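PDB 2VLA: restriction endonuclease R.BpuJI from Bacillus pumilus, which probably cleaves DNA as an endonuclease, and whose N-terminal recognition domain, the part crystallised here, binds its cognate DNA sequence. Local coordinates for residues V144-D149 and N239-A244. Sequence-based numbering, arbitrary orientation.
Sequences VLLTAD and NINYIA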
# COMPACT_ATOMS: atom_id res chain seq x y z
N VAL A 144 -15.78 -4.21 0.78
CA VAL A 144 -15.98 -5.64 1.00
C VAL A 144 -16.34 -5.92 2.49
O VAL A 144 -17.26 -6.66 2.80
CB VAL A 144 -14.73 -6.44 0.59
CG1 VAL A 144 -14.76 -7.89 1.14
CG2 VAL A 144 -14.56 -6.46 -0.92
N LEU A 145 -15.62 -5.26 3.40
CA LEU A 145 -15.88 -5.45 4.83
C LEU A 145 -17.27 -4.90 5.23
O LEU A 145 -17.99 -5.53 6.03
CB LEU A 145 -14.78 -4.79 5.67
CG LEU A 145 -13.41 -5.48 5.60
CD1 LEU A 145 -12.36 -4.60 6.25
CD2 LEU A 145 -13.45 -6.86 6.26
N LEU A 146 -17.65 -3.74 4.68
CA LEU A 146 -18.99 -3.19 4.94
C LEU A 146 -20.05 -4.16 4.45
O LEU A 146 -21.03 -4.43 5.13
CB LEU A 146 -19.19 -1.84 4.25
CG LEU A 146 -18.50 -0.64 4.91
CD1 LEU A 146 -18.50 0.51 3.94
CD2 LEU A 146 -19.17 -0.25 6.22
N THR A 147 -19.85 -4.67 3.23
CA THR A 147 -20.80 -5.58 2.61
C THR A 147 -20.89 -6.91 3.37
O THR A 147 -21.97 -7.45 3.55
CB THR A 147 -20.45 -5.80 1.13
OG1 THR A 147 -20.43 -4.53 0.47
CG2 THR A 147 -21.47 -6.73 0.42
N ALA A 148 -19.75 -7.39 3.90
CA ALA A 148 -19.77 -8.56 4.77
C ALA A 148 -20.65 -8.31 6.00
O ALA A 148 -21.55 -9.10 6.31
CB ALA A 148 -18.33 -8.93 5.19
N ASP A 149 -20.45 -7.19 6.68
CA ASP A 149 -21.27 -6.87 7.85
C ASP A 149 -22.75 -6.77 7.48
O ASP A 149 -23.62 -7.22 8.22
CB ASP A 149 -20.80 -5.56 8.50
CG ASP A 149 -19.58 -5.73 9.35
OD1 ASP A 149 -19.21 -6.90 9.65
OD2 ASP A 149 -18.99 -4.71 9.76
N ASN A 239 -14.80 8.11 8.43
CA ASN A 239 -13.68 7.88 7.53
C ASN A 239 -13.83 6.61 6.71
O ASN A 239 -13.49 6.57 5.55
CB ASN A 239 -12.37 7.85 8.30
CG ASN A 239 -11.86 9.23 8.62
OD1 ASN A 239 -11.85 10.11 7.76
ND2 ASN A 239 -11.39 9.42 9.84
N ILE A 240 -14.31 5.54 7.34
CA ILE A 240 -14.56 4.29 6.62
C ILE A 240 -15.48 4.54 5.43
O ILE A 240 -15.20 4.12 4.30
CB ILE A 240 -15.19 3.23 7.53
CG1 ILE A 240 -14.16 2.73 8.56
CG2 ILE A 240 -15.73 2.08 6.70
CD1 ILE A 240 -14.80 1.95 9.71
N ASN A 241 -16.56 5.25 5.66
CA ASN A 241 -17.52 5.46 4.59
C ASN A 241 -16.97 6.36 3.46
O ASN A 241 -17.19 6.10 2.27
CB ASN A 241 -18.84 5.98 5.14
CG ASN A 241 -19.77 4.86 5.58
OD1 ASN A 241 -20.15 4.00 4.78
ND2 ASN A 241 -20.12 4.85 6.85
N TYR A 242 -16.27 7.41 3.83
CA TYR A 242 -15.70 8.29 2.84
C TYR A 242 -14.76 7.52 1.90
O TYR A 242 -14.90 7.60 0.67
CB TYR A 242 -14.96 9.45 3.51
CG TYR A 242 -14.22 10.32 2.53
CD1 TYR A 242 -14.90 11.21 1.67
CD2 TYR A 242 -12.84 10.21 2.40
CE1 TYR A 242 -14.21 12.01 0.78
CE2 TYR A 242 -12.13 11.00 1.52
CZ TYR A 242 -12.82 11.88 0.68
OH TYR A 242 -12.12 12.66 -0.20
N ILE A 243 -13.85 6.74 2.47
CA ILE A 243 -12.89 6.07 1.67
C ILE A 243 -13.53 4.92 0.89
O ILE A 243 -13.20 4.70 -0.27
CB ILE A 243 -11.69 5.57 2.54
CG1 ILE A 243 -11.00 6.76 3.20
CG2 ILE A 243 -10.71 4.77 1.71
CD1 ILE A 243 -9.94 6.38 4.24
N ALA A 244 -14.42 4.17 1.55
CA ALA A 244 -15.07 3.02 0.90
C ALA A 244 -15.80 3.43 -0.38
O ALA A 244 -15.88 2.66 -1.31
CB ALA A 244 -16.04 2.36 1.83
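Leu146 makes a small, mainly apolar helix-to-helix contact with Ile240 and Ala244, with Asn241 at its margin, in the recognition domain, joining helix 137-150 to the short helix 237-244. The two segment axes stay 11.2 Å apart at their closest and run at 117° to each other. Leu146 reaches into the space between them from one side and meets side chains that come from the other. Its CB points toward the other helix, and its two methyl groups divide the work. CD1 meets Ala244 CB at 3.7 Å, the closest approach between the segments. CD2 reaches Ile240 CG2 at 4.2 Å. Ile240 and Ala244 lie one helical turn apart, and the forked end of Leu146 spans both. In Ile240, CG2 is the branch set anti to the backbone N, and this branch, not CG1, faces the leucine. The CB of Asn241 does not aim at the partner helix, but the amide turns back and brings OD1 to 4.0 Å from Leu146 CD1. Asn241 ND2 makes a weak hydrogen bond to Ala237 O within its own helix. Leu142 and Gln143 of helix 137-150 also touch Ala244, while Leu232 and Tyr234 pack against Leu146. The nearest atom of the contact is about 16 Å from the bound DNA. No hydrogen bond or salt bridge crosses between the segments, so their direct association rests on van der Waals packing around one leucine.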